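Local structure of beta-glucoside phosphorylase BglX (Unidentified, 5VQE) at residues 204-209 / 478-483; 412-417 / 465-470; 102-107 / 373-378. The protein probably cleaves beta-glucosides with phosphate as a glycoside hydrolase family 3 phosphorylase, holding the glucosyl unit in a pocket occupied here by 2-deoxy-2-fluoroglucose. One frame throughout, in Å; residues are numbered along the deposited sequence.

Contact 1: residues 204-209 / 478-483; sequences DQHLMS and VSSNQT
The backbones of His206 and Asn481 approach to 5.6 Å between CA atoms where loop 204-209 meets the type II beta turn that runs from Ser479 to Gln482. Asp204 bridges the two loops, each carboxylate oxygen having its own task. Its CG stands anti to the backbone N (chi1 180°), and Asp204 OD2 accepts Asn481 N at 3.2 Å, met nearly along the C-O axis with an N-H...O angle of 148°. Asp204 OD1 serves its own loop: it accepts His206 N at 2.7 Å from above the carboxylate plane, closing an Asx turn, and also takes His206 ND1 in a His-carboxylate hydrogen bond whose exact length is doubtful. Here the loop following strand 191-195 of the barrel-type domain is met by one from the six-stranded sheet domain, right beside the sugar pocket: Gln205 touches the bound 2-fluoroglucose, and the His206 side chain comes within about 4 Å of the sugar. Ser480 sets its CA over one face of the imidazole, offset toward the rim, while Ser480 OG comes to 2.9 Å from His206 NE2. Toward the surface, the two methyls of Leu207 divide their partners. Leu207 CD2 rests 3.4 Å from Asn481 OD1, and Leu207 CD1 meets Thr483 CG2 at 3.5 Å, the Leu207 and Thr483 side chains crossing at about a right angle.

Contact 2: residues 412-417 / 465-470; sequences RIILVQ and RDTDLF
Arg412 lays its side chain beside Asp468 and Asp466. Arg412 CB lies 3.3 Å from Asp468 OD2 and also near Asp466 O, and CG stays close to both oxygens. Arg412 CD then passes to Asp466 O at 3.3 Å. A bend at chi3 (64°) turns Arg412 NE onto Asp466 O, 2.8 Å away with an N-H...O angle of 147°; the oxygen lies at the guanidinium edge, practically in plane, with CZ and NH2 farther from it. The arginine thus binds a backbone carbonyl at the end of helix 460-466, while Asp466 OD2 bonds Tyr458 OH and OD1 pairs with Arg465 NH1 by charge alone. Asp468 OD2 accepts Arg412 N at 2.8 Å through its anti lone pair, and Asp468 N donates to Arg412 O at 2.9 Å. From there the pairing becomes that of two parallel strands, 412-419 and 469-475, neighbours in a mixed sheet of doubly wound alpha/beta type. The chain connects them through helix 429-441, strand 444-447 on the far flank of 412-419, and helix 460-466. Ile414 N donates to Leu469 O at 2.9 Å, and the side chains alternate between the sheet faces. Ile413 and Leu469 lie side by side on one, CD1 of the former against CD2 of the latter; on the other, Ile414 CG2 meets Phe470 CE1 at 3.8 Å, and Ile414 CD1 presses tightly on Thr467 CG2 at 3.5 Å.

Contact 3: residues 102-107 / 373-378; sequences GGMEDG and ERIQSK
Two beta turns meet through Asp106 and Gly107 on one side and Ile375 and Gln376 on the other: a type I turn from Met104 to Gly107, and a type II turn from Arg374 to Ser377 that leads directly into helix 378-391. The second turn is closed by Ser377 N donating to Arg374 O at 3.2 Å. Ser377 stands at the N-cap of the helix, its OG reaching weakly to His380 N, so that turn and helix start share a residue. Across the contact a single polar link illustrates how a long side chain can satisfy a backbone carbonyl in a distant loop. Gln376 sets CG anti to its own carbonyl carbon (chi1 -73°) and runs extended beyond it, carrying Gln376 NE2 to 2.6 Å from Asp106 O. This hydrogen bond is short but not straight, with an N-H...O angle of 145°, and the donor comes in tilted 35° from the carbonyl plane. The aliphatic part of the glutamine follows the same route, Gln376 CG lying 3.5 Å from Asp106 O and also close to the carbonyl carbon of Gly107.

Ile375 brings the apolar half. The Ile375 CG2 methyl sits 3.8 Å from Asp106 O and 3.9 Å from Gly107 CA, against bare backbone, whereas Ile375 CD1 reaches Met104 SD at 4.1 Å, the two side chains crossing obliquely. The buried Met104 also packs on Ala69 and Met72 of helix 69-82, at whose beginning Asp106 OD1 accepts Ala69 N. The paired turns border helix 122-138 as well: Ile375 touches both Ala69 and Glu135, and Gln376 N donates to Glu135 OE2, with helix 378-391 departing from the second turn.

In the fold
Contact 2 is the buried one, contact 3 lies at the surface, and contact 1 is only partly buried, joining a sugar-pocket loop to an exposed turn. Contacts 1 and 2 both draw on the sheet domain: 478-483 follows the very strand, 469-475, whose start pairs in contact 2. Their chemistry differs accordingly. Contact 2 combines regular strand bonding with side-chain-to-backbone bonds at the start of the strands and apolar pairs on both faces; contact 1 relies on a carboxylate reaching a turn, and contact 3 on one amide plus a few methyl contacts. Contacts 1 and 3 lie on opposite sides of the chain's centre, their centres 27 Å apart, each tying a loop of the family 3 domain to later chain.

Contact 1: residues 204-209 / 478-483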
# COMPACT_ATOMS: atom_id res chain seq x y z
N ASP A 204 7.73 -10.46 -6.86
CA ASP A 204 6.73 -9.40 -7.01
C ASP A 204 5.68 -9.83 -8.03
O ASP A 204 6.01 -10.11 -9.19
CB ASP A 204 7.41 -8.11 -7.46
CG ASP A 204 6.43 -6.95 -7.66
OD1 ASP A 204 5.21 -7.14 -7.48
OD2 ASP A 204 6.89 -5.84 -8.01
N GLN A 205 4.41 -9.85 -7.61
CA GLN A 205 3.31 -10.23 -8.50
C GLN A 205 3.12 -9.24 -9.65
O GLN A 205 2.39 -9.56 -10.61
CB GLN A 205 2.00 -10.37 -7.72
CG GLN A 205 1.72 -9.24 -6.73
CD GLN A 205 0.25 -8.97 -6.53
OE1 GLN A 205 -0.61 -9.46 -7.28
NE2 GLN A 205 -0.06 -8.18 -5.50
N HIS A 206 3.73 -8.06 -9.56
CA HIS A 206 3.78 -7.15 -10.70
C HIS A 206 4.53 -7.78 -11.87
O HIS A 206 4.27 -7.43 -13.03
CB HIS A 206 4.46 -5.83 -10.31
CG HIS A 206 3.68 -5.01 -9.33
ND1 HIS A 206 3.63 -5.30 -7.98
CD2 HIS A 206 2.93 -3.89 -9.49
CE1 HIS A 206 2.88 -4.41 -7.37
NE2 HIS A 206 2.43 -3.55 -8.26
N LEU A 207 5.45 -8.71 -11.59
CA LEU A 207 6.37 -9.25 -12.59
C LEU A 207 6.15 -10.73 -12.88
O LEU A 207 6.81 -11.28 -13.77
CB LEU A 207 7.82 -9.05 -12.14
CG LEU A 207 8.26 -7.58 -12.03
CD1 LEU A 207 9.64 -7.50 -11.42
CD2 LEU A 207 8.24 -6.90 -13.39
N MET A 208 5.24 -11.39 -12.16
CA MET A 208 5.01 -12.82 -12.30
C MET A 208 3.86 -13.17 -11.36
O MET A 208 3.39 -12.32 -10.60
CB MET A 208 6.26 -13.61 -11.96
CG MET A 208 6.88 -13.19 -10.63
SD MET A 208 8.08 -14.37 -10.02
CE MET A 208 6.97 -15.71 -9.59
N SER A 209 3.38 -14.42 -11.44
CA SER A 209 2.42 -14.90 -10.45
C SER A 209 3.20 -15.50 -9.28
O SER A 209 3.67 -16.64 -9.34
CB SER A 209 1.46 -15.92 -11.06
OG SER A 209 0.55 -16.38 -10.07
N VAL A 478 9.69 0.86 -1.66
CA VAL A 478 8.90 -0.05 -2.48
C VAL A 478 8.41 0.68 -3.72
O VAL A 478 8.01 1.86 -3.66
CB VAL A 478 7.72 -0.62 -1.68
CG1 VAL A 478 6.86 -1.49 -2.59
CG2 VAL A 478 8.21 -1.42 -0.48
N SER A 479 8.40 -0.02 -4.85
CA SER A 479 7.81 0.52 -6.07
C SER A 479 7.54 -0.61 -7.04
O SER A 479 8.39 -1.49 -7.23
CB SER A 479 8.73 1.57 -6.70
OG SER A 479 8.01 2.37 -7.63
N SER A 480 6.36 -0.60 -7.65
CA SER A 480 5.95 -1.61 -8.62
C SER A 480 7.08 -1.91 -9.60
O SER A 480 7.74 -1.00 -10.12
CB SER A 480 4.72 -1.13 -9.38
OG SER A 480 3.63 -0.87 -8.51
N ASN A 481 7.28 -3.21 -9.86
CA ASN A 481 8.16 -3.72 -10.92
C ASN A 481 9.64 -3.64 -10.56
O ASN A 481 10.49 -3.68 -11.45
CB ASN A 481 7.92 -3.00 -12.25
CG ASN A 481 6.50 -3.16 -12.75
OD1 ASN A 481 6.12 -4.22 -13.25
ND2 ASN A 481 5.70 -2.11 -12.61
N GLN A 482 9.97 -3.55 -9.27
CA GLN A 482 11.34 -3.75 -8.81
C GLN A 482 11.46 -5.17 -8.29
O GLN A 482 10.59 -5.65 -7.55
CB GLN A 482 11.70 -2.75 -7.71
CG GLN A 482 11.62 -1.29 -8.15
CD GLN A 482 11.75 -0.31 -7.00
OE1 GLN A 482 11.42 -0.62 -5.85
NE2 GLN A 482 12.24 0.89 -7.31
N THR A 483 12.53 -5.86 -8.70
CA THR A 483 12.77 -7.20 -8.18
C THR A 483 13.60 -7.17 -6.90
O THR A 483 13.73 -8.21 -6.24
CB THR A 483 13.46 -8.09 -9.23
OG1 THR A 483 14.88 -8.06 -9.06
CG2 THR A 483 13.10 -7.66 -10.66

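Contact 2: residues 412-417 / 465-470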
# COMPACT_ATOMS: atom_id res chain seq x y z
N ARG A 412 33.30 16.58 12.41
CA ARG A 412 33.25 16.47 10.96
C ARG A 412 32.54 15.18 10.55
O ARG A 412 32.94 14.08 10.94
CB ARG A 412 34.66 16.52 10.37
CG ARG A 412 35.37 17.84 10.65
CD ARG A 412 36.71 17.92 9.93
NE ARG A 412 36.53 17.92 8.48
CZ ARG A 412 36.33 19.01 7.74
NH1 ARG A 412 36.29 20.21 8.30
NH2 ARG A 412 36.16 18.88 6.43
N ILE A 413 31.48 15.32 9.77
CA ILE A 413 30.61 14.22 9.38
C ILE A 413 30.61 14.12 7.86
O ILE A 413 30.49 15.13 7.16
CB ILE A 413 29.17 14.40 9.91
CG1 ILE A 413 29.15 14.28 11.43
CG2 ILE A 413 28.23 13.38 9.27
CD1 ILE A 413 27.81 14.61 12.05
N ILE A 414 30.73 12.90 7.35
CA ILE A 414 30.48 12.61 5.94
C ILE A 414 29.13 11.93 5.87
O ILE A 414 28.91 10.89 6.50
CB ILE A 414 31.58 11.73 5.33
CG1 ILE A 414 32.89 12.51 5.20
CG2 ILE A 414 31.15 11.23 3.96
CD1 ILE A 414 34.08 11.65 4.71
N LEU A 415 28.22 12.51 5.08
CA LEU A 415 26.86 12.01 4.94
C LEU A 415 26.77 11.26 3.62
O LEU A 415 27.08 11.82 2.56
CB LEU A 415 25.84 13.15 4.99
CG LEU A 415 24.36 12.78 4.92
CD1 LEU A 415 23.98 11.84 6.05
CD2 LEU A 415 23.50 14.04 4.97
N VAL A 416 26.34 10.00 3.69
CA VAL A 416 26.34 9.10 2.54
C VAL A 416 24.90 8.75 2.26
O VAL A 416 24.25 8.04 3.04
CB VAL A 416 27.17 7.83 2.81
CG1 VAL A 416 27.23 6.98 1.55
CG2 VAL A 416 28.56 8.19 3.28
N GLN A 417 24.38 9.25 1.15
CA GLN A 417 23.04 8.90 0.72
C GLN A 417 23.08 7.59 -0.05
O GLN A 417 23.97 7.36 -0.86
CB GLN A 417 22.45 10.00 -0.16
CG GLN A 417 21.10 9.65 -0.74
CD GLN A 417 20.58 10.71 -1.67
OE1 GLN A 417 19.86 11.62 -1.25
NE2 GLN A 417 20.97 10.62 -2.93
N ARG A 465 41.92 12.10 9.80
CA ARG A 465 42.20 13.49 10.10
C ARG A 465 41.04 14.38 9.68
O ARG A 465 40.73 15.37 10.35
CB ARG A 465 43.49 13.92 9.40
CG ARG A 465 43.77 15.42 9.38
CD ARG A 465 44.76 15.79 8.28
NE ARG A 465 44.22 16.82 7.39
CZ ARG A 465 43.98 16.66 6.08
NH1 ARG A 465 43.47 17.68 5.40
NH2 ARG A 465 44.25 15.52 5.45
N ASP A 466 40.38 14.03 8.57
CA ASP A 466 39.33 14.85 7.99
C ASP A 466 37.93 14.43 8.39
O ASP A 466 36.97 15.16 8.10
CB ASP A 466 39.43 14.82 6.46
CG ASP A 466 40.67 15.50 5.94
OD1 ASP A 466 41.14 16.45 6.59
OD2 ASP A 466 41.15 15.09 4.86
N THR A 467 37.77 13.27 9.03
CA THR A 467 36.45 12.70 9.26
C THR A 467 36.36 12.12 10.66
O THR A 467 37.19 11.28 11.05
CB THR A 467 36.13 11.59 8.25
OG1 THR A 467 36.66 11.96 6.97
CG2 THR A 467 34.63 11.41 8.14
N ASP A 468 35.36 12.55 11.41
CA ASP A 468 35.08 12.01 12.73
C ASP A 468 33.94 11.01 12.74
O ASP A 468 33.87 10.18 13.66
CB ASP A 468 34.78 13.17 13.69
CG ASP A 468 35.92 14.19 13.73
OD1 ASP A 468 37.03 13.80 14.11
OD2 ASP A 468 35.70 15.36 13.33
N LEU A 469 33.06 11.04 11.74
CA LEU A 469 31.86 10.20 11.75
C LEU A 469 31.32 10.06 10.33
O LEU A 469 31.24 11.05 9.59
CB LEU A 469 30.80 10.81 12.67
CG LEU A 469 29.42 10.14 12.71
CD1 LEU A 469 29.48 8.76 13.34
CD2 LEU A 469 28.44 11.05 13.46
N PHE A 470 30.95 8.84 9.96
CA PHE A 470 30.15 8.57 8.77
C PHE A 470 28.70 8.41 9.21
O PHE A 470 28.43 7.70 10.18
CB PHE A 470 30.59 7.28 8.06
CG PHE A 470 31.80 7.42 7.17
CD1 PHE A 470 31.68 7.94 5.89
CD2 PHE A 470 33.03 6.97 7.59
CE1 PHE A 470 32.79 8.03 5.05
CE2 PHE A 470 34.15 7.06 6.76
CZ PHE A 470 34.02 7.59 5.49

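Contact 3: residues 102-107 / 373-378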
# COMPACT_ATOMS: atom_id res chain seq x y z
N GLY A 102 0.96 6.31 -3.90
CA GLY A 102 -0.47 6.46 -4.05
C GLY A 102 -0.97 7.68 -3.30
O GLY A 102 -0.17 8.48 -2.80
N GLY A 103 -2.29 7.81 -3.18
CA GLY A 103 -2.85 8.96 -2.50
C GLY A 103 -2.89 10.16 -3.43
O GLY A 103 -3.06 10.03 -4.64
N MET A 104 -2.73 11.34 -2.84
CA MET A 104 -2.72 12.57 -3.61
C MET A 104 -1.36 13.24 -3.49
O MET A 104 -0.60 13.00 -2.56
CB MET A 104 -3.84 13.53 -3.17
CG MET A 104 -3.83 13.91 -1.71
SD MET A 104 -5.33 14.80 -1.19
CE MET A 104 -6.59 13.57 -1.41
N GLU A 105 -1.06 14.09 -4.47
CA GLU A 105 0.26 14.71 -4.54
C GLU A 105 0.55 15.58 -3.33
O GLU A 105 1.68 15.61 -2.83
CB GLU A 105 0.36 15.51 -5.84
CG GLU A 105 1.65 16.28 -6.03
CD GLU A 105 1.69 16.96 -7.38
OE1 GLU A 105 1.28 16.33 -8.37
OE2 GLU A 105 2.12 18.14 -7.45
N ASP A 106 -0.46 16.30 -2.83
CA ASP A 106 -0.26 17.32 -1.80
C ASP A 106 -1.00 17.02 -0.50
O ASP A 106 -1.28 17.95 0.28
CB ASP A 106 -0.66 18.69 -2.33
CG ASP A 106 -1.97 18.67 -3.09
OD1 ASP A 106 -2.57 17.58 -3.22
OD2 ASP A 106 -2.39 19.75 -3.57
N GLY A 107 -1.32 15.76 -0.21
CA GLY A 107 -1.87 15.39 1.07
C GLY A 107 -0.79 15.22 2.13
O GLY A 107 0.40 15.43 1.91
N GLU A 373 -9.97 22.10 3.87
CA GLU A 373 -9.08 22.60 4.91
C GLU A 373 -8.55 21.50 5.81
O GLU A 373 -7.60 21.75 6.56
CB GLU A 373 -9.81 23.66 5.76
CG GLU A 373 -10.19 24.91 4.97
CD GLU A 373 -10.90 25.95 5.81
OE1 GLU A 373 -10.66 26.02 7.04
OE2 GLU A 373 -11.71 26.71 5.24
N ARG A 374 -9.14 20.31 5.77
CA ARG A 374 -8.60 19.19 6.54
C ARG A 374 -7.29 18.69 5.97
O ARG A 374 -6.52 18.04 6.69
CB ARG A 374 -9.60 18.03 6.57
CG ARG A 374 -10.97 18.40 7.08
CD ARG A 374 -11.79 17.17 7.40
NE ARG A 374 -12.09 16.34 6.24
CZ ARG A 374 -13.24 16.35 5.56
NH1 ARG A 374 -13.41 15.52 4.53
NH2 ARG A 374 -14.22 17.16 5.91
N ILE A 375 -7.03 18.93 4.69
CA ILE A 375 -5.83 18.41 4.05
C ILE A 375 -4.63 19.21 4.51
O ILE A 375 -4.64 20.45 4.47
CB ILE A 375 -5.98 18.45 2.52
CG1 ILE A 375 -7.24 17.69 2.09
CG2 ILE A 375 -4.76 17.85 1.86
CD1 ILE A 375 -7.56 17.76 0.61
N GLN A 376 -3.59 18.50 4.97
CA GLN A 376 -2.42 19.11 5.59
C GLN A 376 -2.80 19.98 6.78
O GLN A 376 -2.15 20.98 7.08
CB GLN A 376 -1.59 19.91 4.58
CG GLN A 376 -0.83 19.04 3.60
CD GLN A 376 0.22 19.81 2.82
OE1 GLN A 376 1.16 20.36 3.39
NE2 GLN A 376 0.06 19.86 1.51
N SER A 377 -3.86 19.59 7.49
CA SER A 377 -4.28 20.32 8.67
C SER A 377 -3.27 20.14 9.80
O SER A 377 -2.46 19.20 9.82
CB SER A 377 -5.66 19.85 9.12
OG SER A 377 -5.62 18.51 9.56
N LYS A 378 -3.33 21.06 10.77
CA LYS A 378 -2.41 20.99 11.90
C LYS A 378 -2.58 19.67 12.65
O LYS A 378 -1.59 19.05 13.07
CB LYS A 378 -2.63 22.18 12.84